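Local coordinates for protein HTH-type transcriptional activator AmpR (Pseudomonas aeruginosa PAO1, PDB 5MMH) that activates transcription of the ampC beta-lactamase gene and is represented here by its LysR-type effector domain, which recognises muropeptides released from the cell wall, at residues 86-89 against 90-93; 154-157 against 158-161; 197-200 against 201-205; 29-32 against 33-36; 111-114 against 115-118. All coordinates share one frame; numbering follows the deposited sequence.

In the fold
The effector domain has the periplasmic-binding-protein-like fold of LysR regulators, and the five local contacts are spread along it. Interactions 3 and 4 lie on one side of the chain's centre, on helices 194-215 and 20-37, which pack together through Trp-202, Phe-199, Phe-34 and Asp-33. Interactions 1 and 5 start helices 89-93 and 114-121, at Cys-88 and Asp-113. Interaction 2, its centre about 7 Å from the chain's centre, is a 3-10 turn leaving strand 153-156 and touches interactions 1 and 5. Interactions 3 and 4 combine buried aromatic side chains with exposed residues, mostly polar in interaction 4; interaction 1 uses sulfur, interaction 5 an ion pair, interaction 2 mostly apolar groups, and water enters interactions 4 and 5.

Interaction 1 of 5, residues 86-89 against 90-93; sequences LCCP and EVAA
Pro-89 is the only ring here, and across the contact Glu-90 N lies 3.1 Å from Pro-89 CB; no other flat side chain is stacked. The carbonyl of Cys-88 points at the amide of Ala-92 nearly along the C=O axis, with Cys-88 O to Ala-92 N at 2.7 Å. One residue on, Ala-93 N reaches Pro-89 O at 3.0 Å, and these two bonds begin the helix. Cys-88 occupies the N-cap. Its SG stands between its own backbone N and carbonyl carbon (chi1 66°), which brings the sulfur to Val-91 N to accept a capping bond, with Cys-88 SG to Val-91 N at 3.4 Å and an N-H...S angle of 160°. A long, soft acceptor thus fills the place where serine, threonine or aspartate would more often cap. The sulfur is also pressed against the first turn itself, with Cys-88 SG 3.3 Å from Glu-90 CB. Pro-89 suits the first helical position, where its nitrogen needs no hydrogen to give. Cys-87 adds an apolar layer: its CB lies 3.8 Å from Val-91 CG1, while its SG packs 3.7 Å from the CB of Ala-92, whose small side chain suits this close approach. Leu-86 and Cys-87 hold the end of strand 73-86 by backbone bonds to Ala-153 and Arg-170, Cys-87 also rests on Pro-172, and Val-91 of helix 89-93 packs on Val-152 and His-104.

Interaction 2 of 5, residues 154-157 against 158-161; sequences LAPA and AMFA
Phe-160 N donates to Ala-157 O at 2.9 Å, the shorter of two bonds that span three residues. The other joins Met-159 N to Pro-156 O at 3.1 Å. In both, the donor stands well above the carbonyl plane, by 55° for Phe-160 N and 57° for Met-159 N, as is usual for i to i+3 bonds in 3-10 turns. Pro-156 O is approached a second time, by the edge of the Phe-160 ring, whose CD2 comes within 3.3 Å near the ring plane. The ring is set there because Phe-160 CG lies beside the backbone N and opposite the carbonyl carbon (chi1 -62°), folding it back toward the strand, where Phe-160 CE2 is 4.2 Å from Ala-155 CB. The small methyl of Ala-155 suits this close neighbour. Met-159 packs its CG 3.9 Å from Pro-156 CB before its flexible chain bends away. The turn carries the chain from strand 153-156 to helix 161-165, with Phe-160 at the N-cap position. Around it, Phe-160 fits against Ser-139, Leu-140 and Leu-143 of helix 139-147, Met-159 meets Phe-79 of strand 73-86 as well as Thr-21 and Trp-26 of helix 20-37, and Pro-156 rests on Ala-81 and Leu-83.

Interaction 3 of 5, residues 197-200 against 201-205; sequences LAFR and GWLLE
Helix 194-215 is the last helix of the LysR effector domain, and along it Phe-199 and Trp-202, with Leu-203, form an apolar face one turn long. Regular bonds of the i to i+4 type carry the backbone: Trp-202 N to Ala-198 O is 3.2 Å and almost straight at 175°, while Leu-203 N to Phe-199 O is 2.9 Å. Phe-199 and Leu-203 run side by side in the same direction, with Leu-203 CB over one face of the phenyl ring and Leu-203 CD2 3.9 Å from Phe-199 CE2. Phe-199 and Trp-202 instead cross at a slant. Bulky groups suit this side because it is buried: Leu-203 reaches Ile-63 and Leu-78 of the sheet, and the indole touches Leu-31 while its NE1 is hydrogen-bonded to Asp-33 OD2 of helix 20-37. Gly-201 is exposed. Arg-200, extended from CG to NE, runs alongside Leu-204, with Arg-200 CG 4.0 Å from Leu-204 CD1. Its stem also touches Leu-76 and Tyr-61, while its charged end makes a weak, long ion pair with Glu-192. Phe-199 and Trp-202 both carry CG opposite the backbone N (chi1 174° and 171°), which leaves Phe-199 CE1 4.1 Å from Trp-202 CZ3.

Interaction 4 of 5, residues 29-32 against 33-36; sequences PRLE and DFQA
Backbone bonds between Leu-31 and Gln-35 and between Glu-32 and Ala-36 are ordinary helical ones, Gln-35 N to Leu-31 O 3.0 Å and Ala-36 N to Glu-32 O 3.1 Å. Two residues before Gln-35, at Asp-33, the pattern falters. Asp-33 N makes only a weak bond to Arg-30 O, at 3.0 Å with a bent angle of 129°, and a water lies 2.9 Å from Asp-33 N and, more distantly, near Pro-29 O. Both water bonds are weak, and the water stands where a direct bond from Asp-33 N to Pro-29 O would be expected. The disturbance is consistent with the kink at Pro-29, whose nitrogen has no hydrogen for the turn before.

The apolar contact is made by Leu-31 and Phe-34, which lie side by side and point the same way, with Leu-31 CD1 4.0 Å from Phe-34 CB. Distinct from this packing is a close carbon-to-oxygen approach: Gln-35 CG, beside the backbone N (chi1 -40°), comes 3.0 Å from Leu-31 O.

The polar side chains work near helix 194-215. Asp-33 OD2 forms a salt bridge with Arg-37, Trp-202 being that oxygen's second partner, and Arg-30 makes a cation-pi contact with Trp-26 while bonding to its carbonyl. Pro-29 touches Gln-148 of the second subunit. Leu-31 and Phe-34 meanwhile press on Leu-43, as expected for the amphipathic helix of a beta-alpha-beta unit, here strand 13-19, helix 20-37 and strand 42-48.

Interaction 5 of 5, residues 111-114 against 115-118; sequences RADE and WPLW
Asp-113 O receives Leu-117 N at 3.1 Å, and Glu-114 O receives Trp-118 N at 2.9 Å, the first two rungs of helix 114-121. Leu-117 also brings its own carbon onto that first acceptor, with Leu-117 CB 3.2 Å from Asp-113 O, and the Pro-116 ring crosses the Asp-113 side chain at about a right angle, Pro-116 CG to Asp-113 O 3.6 Å. Asp-113 sits at the N-cap, yet its carboxylate makes no capping bond; Pro-116, which has no N-H, fills the third helical position, where such a bond often ends. Trp-115 N instead gives its hydrogen to a water 3.2 Å away, which in turn donates weakly to Arg-111 O and Ala-112 O. The chain reaches the helix through a type I beta turn from Arg-111 to Glu-114, the loop after strand 106-109. A salt bridge spans that turn: Arg-111 NE meets Glu-114 OE2 at 2.5 Å, the oxygen lying in the guanidinium plane but the donor 36° out of the carboxylate plane. Ser-109 OG accepts from Arg-111 N and bonds weakly to Glu-114 OE1. Farther out, the broad indoles suit the buried side: Trp-115 NE1 bonds to Leu-107 O, Trp-118 NE1 to Thr-175 O, and both rings pack on Leu-154 and Val-85.

Interaction 1 of 5, residues 86-89 against 90-93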
loop_
_atom_site.group_PDB
_atom_site.type_symbol
_atom_site.label_atom_id
_atom_site.label_comp_id
_atom_site.label_asym_id
_atom_site.label_seq_id
_atom_site.Cartn_x
_atom_site.Cartn_y
_atom_site.Cartn_z
ATOM N N LEU A 86 -6.058 11.930 -10.238
ATOM C CA LEU A 86 -7.163 11.065 -9.859
ATOM C C LEU A 86 -7.723 11.540 -8.528
ATOM O O LEU A 86 -6.963 11.906 -7.626
ATOM C CB LEU A 86 -6.715 9.601 -9.765
ATOM C CG LEU A 86 -6.225 8.985 -11.082
ATOM C CD1 LEU A 86 -5.558 7.653 -10.819
ATOM C CD2 LEU A 86 -7.383 8.801 -12.047
ATOM N N CYS A 87 -9.051 11.537 -8.398
ATOM C CA CYS A 87 -9.685 12.057 -7.189
ATOM C C CYS A 87 -11.083 11.478 -7.051
ATOM O O CYS A 87 -11.587 10.797 -7.947
ATOM C CB CYS A 87 -9.737 13.582 -7.201
ATOM S SG CYS A 87 -10.641 14.278 -8.599
ATOM N N CYS A 88 -11.705 11.747 -5.902
ATOM C CA CYS A 88 -13.080 11.309 -5.689
ATOM C C CYS A 88 -14.061 12.220 -6.436
ATOM O O CYS A 88 -13.728 13.359 -6.781
ATOM C CB CYS A 88 -13.409 11.277 -4.195
ATOM S SG CYS A 88 -13.429 12.880 -3.376
ATOM N N PRO A 89 -15.279 11.720 -6.721
ATOM C CA PRO A 89 -16.297 12.573 -7.377
ATOM C C PRO A 89 -16.577 13.871 -6.637
ATOM O O PRO A 89 -16.673 14.936 -7.265
ATOM C CB PRO A 89 -17.537 11.668 -7.411
ATOM C CG PRO A 89 -17.013 10.280 -7.285
ATOM C CD PRO A 89 -15.768 10.351 -6.467
ATOM N N GLU A 90 -16.749 13.791 -5.316
ATOM C CA GLU A 90 -16.749 14.928 -4.404
ATOM C C GLU A 90 -15.806 16.019 -4.896
ATOM O O GLU A 90 -16.248 17.109 -5.275
ATOM C CB GLU A 90 -16.345 14.438 -3.005
ATOM C CG GLU A 90 -16.936 15.167 -1.799
ATOM C CD GLU A 90 -16.169 16.416 -1.424
ATOM O OE1 GLU A 90 -16.605 17.519 -1.824
ATOM O OE2 GLU A 90 -15.135 16.293 -0.727
ATOM N N VAL A 91 -14.506 15.712 -4.939
ATOM C CA VAL A 91 -13.521 16.713 -5.328
ATOM C C VAL A 91 -13.568 16.974 -6.825
ATOM O O VAL A 91 -13.333 18.105 -7.263
ATOM C CB VAL A 91 -12.117 16.281 -4.863
ATOM C CG1 VAL A 91 -11.040 16.875 -5.752
ATOM C CG2 VAL A 91 -11.891 16.697 -3.417
ATOM N N ALA A 92 -13.892 15.958 -7.633
ATOM C CA ALA A 92 -13.845 16.124 -9.090
ATOM C C ALA A 92 -14.811 17.203 -9.570
ATOM O O ALA A 92 -14.477 17.994 -10.461
ATOM C CB ALA A 92 -14.147 14.799 -9.791
ATOM N N ALA A 93 -16.013 17.254 -8.981
ATOM C CA ALA A 93 -16.995 18.265 -9.363
ATOM C C ALA A 93 -16.456 19.679 -9.160
ATOM O O ALA A 93 -16.719 20.576 -9.972
ATOM C CB ALA A 93 -18.282 18.065 -8.565
#

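Interaction 2 of 5, residues 154-157 against 158-161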
loop_
_atom_site.group_PDB
_atom_site.type_symbol
_atom_site.label_atom_id
_atom_site.label_comp_id
_atom_site.label_asym_id
_atom_site.label_seq_id
_atom_site.Cartn_x
_atom_site.Cartn_y
_atom_site.Cartn_z
ATOM N N LEU A 154 -1.973 11.802 -7.890
ATOM C CA LEU A 154 -1.245 11.776 -9.152
ATOM C C LEU A 154 -0.581 10.410 -9.241
ATOM O O LEU A 154 0.379 10.128 -8.512
ATOM C CB LEU A 154 -0.219 12.908 -9.229
ATOM C CG LEU A 154 0.736 12.939 -10.424
ATOM C CD1 LEU A 154 -0.027 13.090 -11.741
ATOM C CD2 LEU A 154 1.747 14.062 -10.245
ATOM N N ALA A 155 -1.088 9.567 -10.133
ATOM C CA ALA A 155 -0.789 8.144 -10.106
ATOM C C ALA A 155 -1.040 7.582 -11.500
ATOM O O ALA A 155 -1.616 8.271 -12.355
ATOM C CB ALA A 155 -1.657 7.426 -9.056
ATOM N N PRO A 156 -0.619 6.338 -11.765
ATOM C CA PRO A 156 -0.871 5.729 -13.089
ATOM C C PRO A 156 -2.318 5.276 -13.222
ATOM O O PRO A 156 -2.775 4.404 -12.481
ATOM C CB PRO A 156 0.091 4.530 -13.122
ATOM C CG PRO A 156 1.094 4.782 -12.035
ATOM C CD PRO A 156 0.333 5.536 -10.972
ATOM N N ALA A 157 -3.040 5.869 -14.179
ATOM C CA ALA A 157 -4.438 5.492 -14.411
ATOM C C ALA A 157 -4.572 4.010 -14.721
ATOM O O ALA A 157 -5.535 3.361 -14.295
ATOM C CB ALA A 157 -5.033 6.301 -15.571
ATOM N N ALA A 158 -3.610 3.462 -15.462
ATOM C CA ALA A 158 -3.682 2.082 -15.915
ATOM C C ALA A 158 -3.556 1.083 -14.777
ATOM O O ALA A 158 -3.765 -0.110 -14.995
ATOM C CB ALA A 158 -2.602 1.831 -16.965
ATOM N N MET A 159 -3.233 1.534 -13.574
ATOM C CA MET A 159 -3.213 0.650 -12.422
ATOM C C MET A 159 -4.493 0.726 -11.596
ATOM O O MET A 159 -4.666 -0.073 -10.671
ATOM C CB MET A 159 -1.991 0.973 -11.560
ATOM C CG MET A 159 -0.663 0.742 -12.306
ATOM S SD MET A 159 -0.299 -1.016 -12.527
ATOM C CE MET A 159 -0.344 -1.215 -14.309
ATOM N N PHE A 160 -5.405 1.635 -11.921
ATOM C CA PHE A 160 -6.647 1.796 -11.169
ATOM C C PHE A 160 -7.832 1.766 -12.115
ATOM O O PHE A 160 -8.790 2.531 -11.985
ATOM C CB PHE A 160 -6.599 3.070 -10.334
ATOM C CG PHE A 160 -5.506 3.049 -9.322
ATOM C CD1 PHE A 160 -5.685 2.407 -8.103
ATOM C CD2 PHE A 160 -4.278 3.610 -9.607
ATOM C CE1 PHE A 160 -4.658 2.352 -7.190
ATOM C CE2 PHE A 160 -3.246 3.561 -8.687
ATOM C CZ PHE A 160 -3.427 2.930 -7.496
ATOM N N ALA A 161 -7.759 0.854 -13.083
ATOM C CA ALA A 161 -8.757 0.756 -14.139
ATOM C C ALA A 161 -10.096 0.298 -13.589
ATOM O O ALA A 161 -11.145 0.844 -13.944
ATOM C CB ALA A 161 -8.266 -0.215 -15.207
#

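Interaction 3 of 5, residues 197-200 against 201-205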
loop_
_atom_site.group_PDB
_atom_site.type_symbol
_atom_site.label_atom_id
_atom_site.label_comp_id
_atom_site.label_asym_id
_atom_site.label_seq_id
_atom_site.Cartn_x
_atom_site.Cartn_y
_atom_site.Cartn_z
ATOM N N LEU A 197 12.844 -18.206 -17.245
ATOM C CA LEU A 197 12.669 -17.943 -18.674
ATOM C C LEU A 197 11.216 -18.121 -19.078
ATOM O O LEU A 197 10.665 -17.293 -19.814
ATOM C CB LEU A 197 13.590 -18.844 -19.514
ATOM C CG LEU A 197 15.062 -18.419 -19.374
ATOM C CD1 LEU A 197 16.046 -19.400 -20.004
ATOM C CD2 LEU A 197 15.249 -17.026 -19.945
ATOM N N ALA A 198 10.563 -19.168 -18.566
ATOM C CA ALA A 198 9.154 -19.363 -18.871
ATOM C C ALA A 198 8.328 -18.179 -18.388
ATOM O O ALA A 198 7.493 -17.647 -19.130
ATOM C CB ALA A 198 8.658 -20.665 -18.241
ATOM N N PHE A 199 8.559 -17.732 -17.142
ATOM C CA PHE A 199 7.776 -16.615 -16.615
ATOM C C PHE A 199 7.994 -15.357 -17.440
ATOM O O PHE A 199 7.041 -14.642 -17.753
ATOM C CB PHE A 199 8.132 -16.353 -15.150
ATOM C CG PHE A 199 7.470 -15.134 -14.567
ATOM C CD1 PHE A 199 6.144 -15.169 -14.174
ATOM C CD2 PHE A 199 8.181 -13.965 -14.388
ATOM C CE1 PHE A 199 5.539 -14.045 -13.632
ATOM C CE2 PHE A 199 7.576 -12.844 -13.856
ATOM C CZ PHE A 199 6.255 -12.885 -13.490
ATOM N N ARG A 200 9.247 -15.069 -17.791
ATOM C CA ARG A 200 9.569 -13.894 -18.600
ATOM C C ARG A 200 8.828 -13.906 -19.942
ATOM O O ARG A 200 8.281 -12.880 -20.373
ATOM C CB ARG A 200 11.086 -13.845 -18.785
ATOM C CG ARG A 200 11.653 -12.842 -19.754
ATOM C CD ARG A 200 13.069 -13.297 -20.133
ATOM N NE ARG A 200 13.527 -12.677 -21.368
ATOM C CZ ARG A 200 14.692 -12.051 -21.520
ATOM N NH1 ARG A 200 15.007 -11.507 -22.697
ATOM N NH2 ARG A 200 15.546 -11.974 -20.502
ATOM N N GLY A 201 8.770 -15.059 -20.601
ATOM C CA GLY A 201 8.084 -15.117 -21.882
ATOM C C GLY A 201 6.610 -14.785 -21.755
ATOM O O GLY A 201 6.078 -13.950 -22.492
ATOM N N TRP A 202 5.939 -15.408 -20.786
ATOM C CA TRP A 202 4.531 -15.113 -20.548
ATOM C C TRP A 202 4.321 -13.655 -20.150
ATOM O O TRP A 202 3.356 -13.015 -20.590
ATOM C CB TRP A 202 3.983 -16.049 -19.471
ATOM C CG TRP A 202 2.618 -15.678 -19.031
ATOM C CD1 TRP A 202 1.442 -16.100 -19.576
ATOM C CD2 TRP A 202 2.272 -14.808 -17.953
ATOM N NE1 TRP A 202 0.396 -15.535 -18.923
ATOM C CE2 TRP A 202 0.872 -14.735 -17.918
ATOM C CE3 TRP A 202 3.015 -14.067 -17.026
ATOM C CZ2 TRP A 202 0.186 -13.973 -16.973
ATOM C CZ3 TRP A 202 2.340 -13.311 -16.094
ATOM C CH2 TRP A 202 0.937 -13.274 -16.066
ATOM N N LEU A 203 5.210 -13.103 -19.322
ATOM C CA LEU A 203 4.990 -11.733 -18.859
ATOM C C LEU A 203 5.188 -10.725 -19.985
ATOM O O LEU A 203 4.477 -9.710 -20.048
ATOM C CB LEU A 203 5.914 -11.406 -17.692
ATOM C CG LEU A 203 5.839 -9.992 -17.115
ATOM C CD1 LEU A 203 4.513 -9.755 -16.401
ATOM C CD2 LEU A 203 7.019 -9.785 -16.184
ATOM N N LEU A 204 6.152 -10.982 -20.876
ATOM C CA LEU A 204 6.370 -10.093 -22.021
ATOM C C LEU A 204 5.191 -10.124 -22.989
ATOM O O LEU A 204 4.804 -9.085 -23.528
ATOM C CB LEU A 204 7.660 -10.472 -22.744
ATOM C CG LEU A 204 8.913 -10.087 -21.955
ATOM C CD1 LEU A 204 10.190 -10.544 -22.665
ATOM C CD2 LEU A 204 8.950 -8.581 -21.714
ATOM N N GLU A 205 4.632 -11.304 -23.243
ATOM C CA GLU A 205 3.417 -11.393 -24.051
ATOM C C GLU A 205 2.299 -10.540 -23.455
ATOM O O GLU A 205 1.696 -9.709 -24.143
ATOM C CB GLU A 205 2.979 -12.846 -24.152
ATOM C CG GLU A 205 1.760 -13.075 -25.015
ATOM C CD GLU A 205 1.445 -14.552 -25.144
ATOM O OE1 GLU A 205 0.363 -14.982 -24.680
ATOM O OE2 GLU A 205 2.304 -15.288 -25.687
#

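Interaction 4 of 5, residues 29-32 against 33-36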
loop_
_atom_site.group_PDB
_atom_site.type_symbol
_atom_site.label_atom_id
_atom_site.label_comp_id
_atom_site.label_asym_id
_atom_site.label_seq_id
_atom_site.Cartn_x
_atom_site.Cartn_y
_atom_site.Cartn_z
ATOM N N PRO A 29 -4.960 -10.016 -11.710
ATOM C CA PRO A 29 -6.002 -10.337 -12.708
ATOM C C PRO A 29 -5.543 -11.255 -13.831
ATOM O O PRO A 29 -6.391 -11.904 -14.455
ATOM C CB PRO A 29 -6.399 -8.963 -13.268
ATOM C CG PRO A 29 -6.133 -8.013 -12.143
ATOM C CD PRO A 29 -4.927 -8.562 -11.414
ATOM N N ARG A 30 -4.244 -11.323 -14.124
ATOM C CA ARG A 30 -3.746 -12.142 -15.225
ATOM C C ARG A 30 -3.043 -13.407 -14.766
ATOM O O ARG A 30 -2.763 -14.268 -15.604
ATOM C CB ARG A 30 -2.793 -11.327 -16.106
ATOM C CG ARG A 30 -3.473 -10.133 -16.756
ATOM C CD ARG A 30 -2.482 -9.114 -17.299
ATOM N NE ARG A 30 -3.189 -8.062 -18.043
ATOM C CZ ARG A 30 -3.912 -7.102 -17.458
ATOM N NH1 ARG A 30 -4.023 -7.049 -16.124
ATOM N NH2 ARG A 30 -4.523 -6.193 -18.201
ATOM N N LEU A 31 -2.777 -13.557 -13.461
ATOM C CA LEU A 31 -1.891 -14.628 -13.022
ATOM C C LEU A 31 -2.540 -15.990 -13.174
ATOM O O LEU A 31 -1.840 -16.995 -13.306
ATOM C CB LEU A 31 -1.474 -14.415 -11.570
ATOM C CG LEU A 31 -0.081 -14.946 -11.223
ATOM C CD1 LEU A 31 0.991 -14.515 -12.262
ATOM C CD2 LEU A 31 0.309 -14.474 -9.829
ATOM N N GLU A 32 -3.868 -16.048 -13.137
ATOM C CA GLU A 32 -4.554 -17.303 -13.396
ATOM C C GLU A 32 -4.186 -17.855 -14.773
ATOM O O GLU A 32 -4.004 -19.067 -14.927
ATOM C CB GLU A 32 -6.056 -17.086 -13.255
ATOM C CG GLU A 32 -6.838 -18.327 -12.915
ATOM C CD GLU A 32 -8.192 -18.003 -12.286
ATOM O OE1 GLU A 32 -8.252 -17.854 -11.041
ATOM O OE2 GLU A 32 -9.195 -17.886 -13.032
ATOM N N ASP A 33 -4.014 -16.976 -15.771
ATOM C CA ASP A 33 -3.565 -17.418 -17.096
ATOM C C ASP A 33 -2.185 -18.063 -17.034
ATOM O O ASP A 33 -1.943 -19.083 -17.687
ATOM C CB ASP A 33 -3.554 -16.242 -18.085
ATOM C CG ASP A 33 -3.093 -16.647 -19.487
ATOM O OD1 ASP A 33 -3.918 -17.225 -20.214
ATOM O OD2 ASP A 33 -1.925 -16.375 -19.883
ATOM N N PHE A 34 -1.263 -17.475 -16.266
ATOM C CA PHE A 34 0.079 -18.045 -16.148
ATOM C C PHE A 34 0.049 -19.426 -15.504
ATOM O O PHE A 34 0.751 -20.339 -15.953
ATOM C CB PHE A 34 0.994 -17.116 -15.342
ATOM C CG PHE A 34 2.319 -17.741 -14.976
ATOM C CD1 PHE A 34 3.320 -17.889 -15.927
ATOM C CD2 PHE A 34 2.552 -18.198 -13.689
ATOM C CE1 PHE A 34 4.527 -18.475 -15.604
ATOM C CE2 PHE A 34 3.762 -18.776 -13.350
ATOM C CZ PHE A 34 4.752 -18.913 -14.305
ATOM N N GLN A 35 -0.740 -19.598 -14.440
ATOM C CA GLN A 35 -0.740 -20.880 -13.737
ATOM C C GLN A 35 -1.374 -21.984 -14.574
ATOM O O GLN A 35 -0.974 -23.144 -14.455
ATOM C CB GLN A 35 -1.450 -20.744 -12.384
ATOM C CG GLN A 35 -1.112 -19.418 -11.694
ATOM C CD GLN A 35 -0.974 -19.496 -10.182
ATOM O OE1 GLN A 35 0.043 -19.964 -9.659
ATOM N NE2 GLN A 35 -1.991 -19.019 -9.472
ATOM N N ALA A 36 -2.351 -21.649 -15.422
ATOM C CA ALA A 36 -2.894 -22.637 -16.353
ATOM C C ALA A 36 -1.833 -23.082 -17.353
ATOM O O ALA A 36 -1.615 -24.280 -17.554
ATOM C CB ALA A 36 -4.116 -22.070 -17.082
HETATM O O HOH W 1 -6.190 -14.987 -15.827
#

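Interaction 5 of 5, residues 111-114 against 115-118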
loop_
_atom_site.group_PDB
_atom_site.type_symbol
_atom_site.label_atom_id
_atom_site.label_comp_id
_atom_site.label_asym_id
_atom_site.label_seq_id
_atom_site.Cartn_x
_atom_site.Cartn_y
_atom_site.Cartn_z
ATOM N N ARG A 111 8.881 10.529 -5.131
ATOM C CA ARG A 111 9.537 11.149 -6.281
ATOM C C ARG A 111 9.008 12.571 -6.423
ATOM O O ARG A 111 7.855 12.775 -6.820
ATOM C CB ARG A 111 9.275 10.319 -7.533
ATOM C CG ARG A 111 9.677 8.868 -7.376
ATOM C CD ARG A 111 9.170 8.001 -8.529
ATOM N NE ARG A 111 7.717 7.837 -8.510
ATOM C CZ ARG A 111 7.079 6.887 -7.828
ATOM N NH1 ARG A 111 5.749 6.810 -7.871
ATOM N NH2 ARG A 111 7.773 6.016 -7.100
ATOM N N ALA A 112 9.842 13.562 -6.101
ATOM C CA ALA A 112 9.321 14.892 -5.803
ATOM C C ALA A 112 9.029 15.738 -7.033
ATOM O O ALA A 112 8.440 16.816 -6.887
ATOM C CB ALA A 112 10.292 15.651 -4.892
ATOM N N ASP A 113 9.405 15.301 -8.231
ATOM C CA ASP A 113 9.217 16.130 -9.409
ATOM C C ASP A 113 8.015 15.721 -10.253
ATOM O O ASP A 113 7.865 16.209 -11.372
ATOM C CB ASP A 113 10.492 16.136 -10.261
ATOM C CG ASP A 113 11.565 17.070 -9.698
ATOM O OD1 ASP A 113 12.629 16.574 -9.267
ATOM O OD2 ASP A 113 11.331 18.302 -9.665
ATOM N N GLU A 114 7.136 14.871 -9.738
ATOM C CA GLU A 114 6.017 14.419 -10.552
ATOM C C GLU A 114 4.976 15.520 -10.720
ATOM O O GLU A 114 4.494 15.766 -11.832
ATOM C CB GLU A 114 5.401 13.171 -9.934
ATOM C CG GLU A 114 6.359 11.983 -9.858
ATOM C CD GLU A 114 5.682 10.710 -9.326
ATOM O OE1 GLU A 114 4.601 10.822 -8.707
ATOM O OE2 GLU A 114 6.218 9.597 -9.536
ATOM N N TRP A 115 4.617 16.202 -9.626
ATOM C CA TRP A 115 3.641 17.288 -9.725
ATOM C C TRP A 115 4.123 18.465 -10.567
ATOM O O TRP A 115 3.338 18.954 -11.399
ATOM C CB TRP A 115 3.218 17.760 -8.329
ATOM C CG TRP A 115 2.120 16.957 -7.759
ATOM C CD1 TRP A 115 2.226 16.014 -6.800
ATOM C CD2 TRP A 115 0.740 17.002 -8.137
ATOM N NE1 TRP A 115 0.996 15.462 -6.544
ATOM C CE2 TRP A 115 0.065 16.057 -7.351
ATOM C CE3 TRP A 115 0.009 17.751 -9.070
ATOM C CZ2 TRP A 115 -1.306 15.839 -7.454
ATOM C CZ3 TRP A 115 -1.354 17.522 -9.184
ATOM C CH2 TRP A 115 -1.997 16.579 -8.373
ATOM N N PRO A 116 5.338 19.003 -10.386
ATOM C CA PRO A 116 5.787 20.046 -11.323
ATOM C C PRO A 116 5.843 19.555 -12.758
ATOM O O PRO A 116 5.457 20.294 -13.671
ATOM C CB PRO A 116 7.172 20.448 -10.788
ATOM C CG PRO A 116 7.543 19.424 -9.794
ATOM C CD PRO A 116 6.269 18.858 -9.254
ATOM N N LEU A 117 6.269 18.314 -12.989
ATOM C CA LEU A 117 6.279 17.796 -14.357
ATOM C C LEU A 117 4.881 17.767 -14.941
ATOM O O LEU A 117 4.684 18.124 -16.107
ATOM C CB LEU A 117 6.900 16.403 -14.400
ATOM C CG LEU A 117 8.428 16.408 -14.499
ATOM C CD1 LEU A 117 9.001 15.003 -14.442
ATOM C CD2 LEU A 117 8.850 17.109 -15.782
ATOM N N TRP A 118 3.889 17.367 -14.138
ATOM C CA TRP A 118 2.533 17.276 -14.660
ATOM C C TRP A 118 1.948 18.653 -14.933
ATOM O O TRP A 118 1.262 18.844 -15.944
ATOM C CB TRP A 118 1.636 16.520 -13.692
ATOM C CG TRP A 118 0.236 16.329 -14.221
ATOM C CD1 TRP A 118 -0.227 15.259 -14.928
ATOM C CD2 TRP A 118 -0.880 17.218 -14.063
ATOM N NE1 TRP A 118 -1.555 15.422 -15.223
ATOM C CE2 TRP A 118 -1.983 16.615 -14.702
ATOM C CE3 TRP A 118 -1.058 18.459 -13.437
ATOM C CZ2 TRP A 118 -3.242 17.217 -14.748
ATOM C CZ3 TRP A 118 -2.317 19.059 -13.482
ATOM C CH2 TRP A 118 -3.388 18.436 -14.126
HETATM O O HOH W 2 5.598 15.414 -6.656
#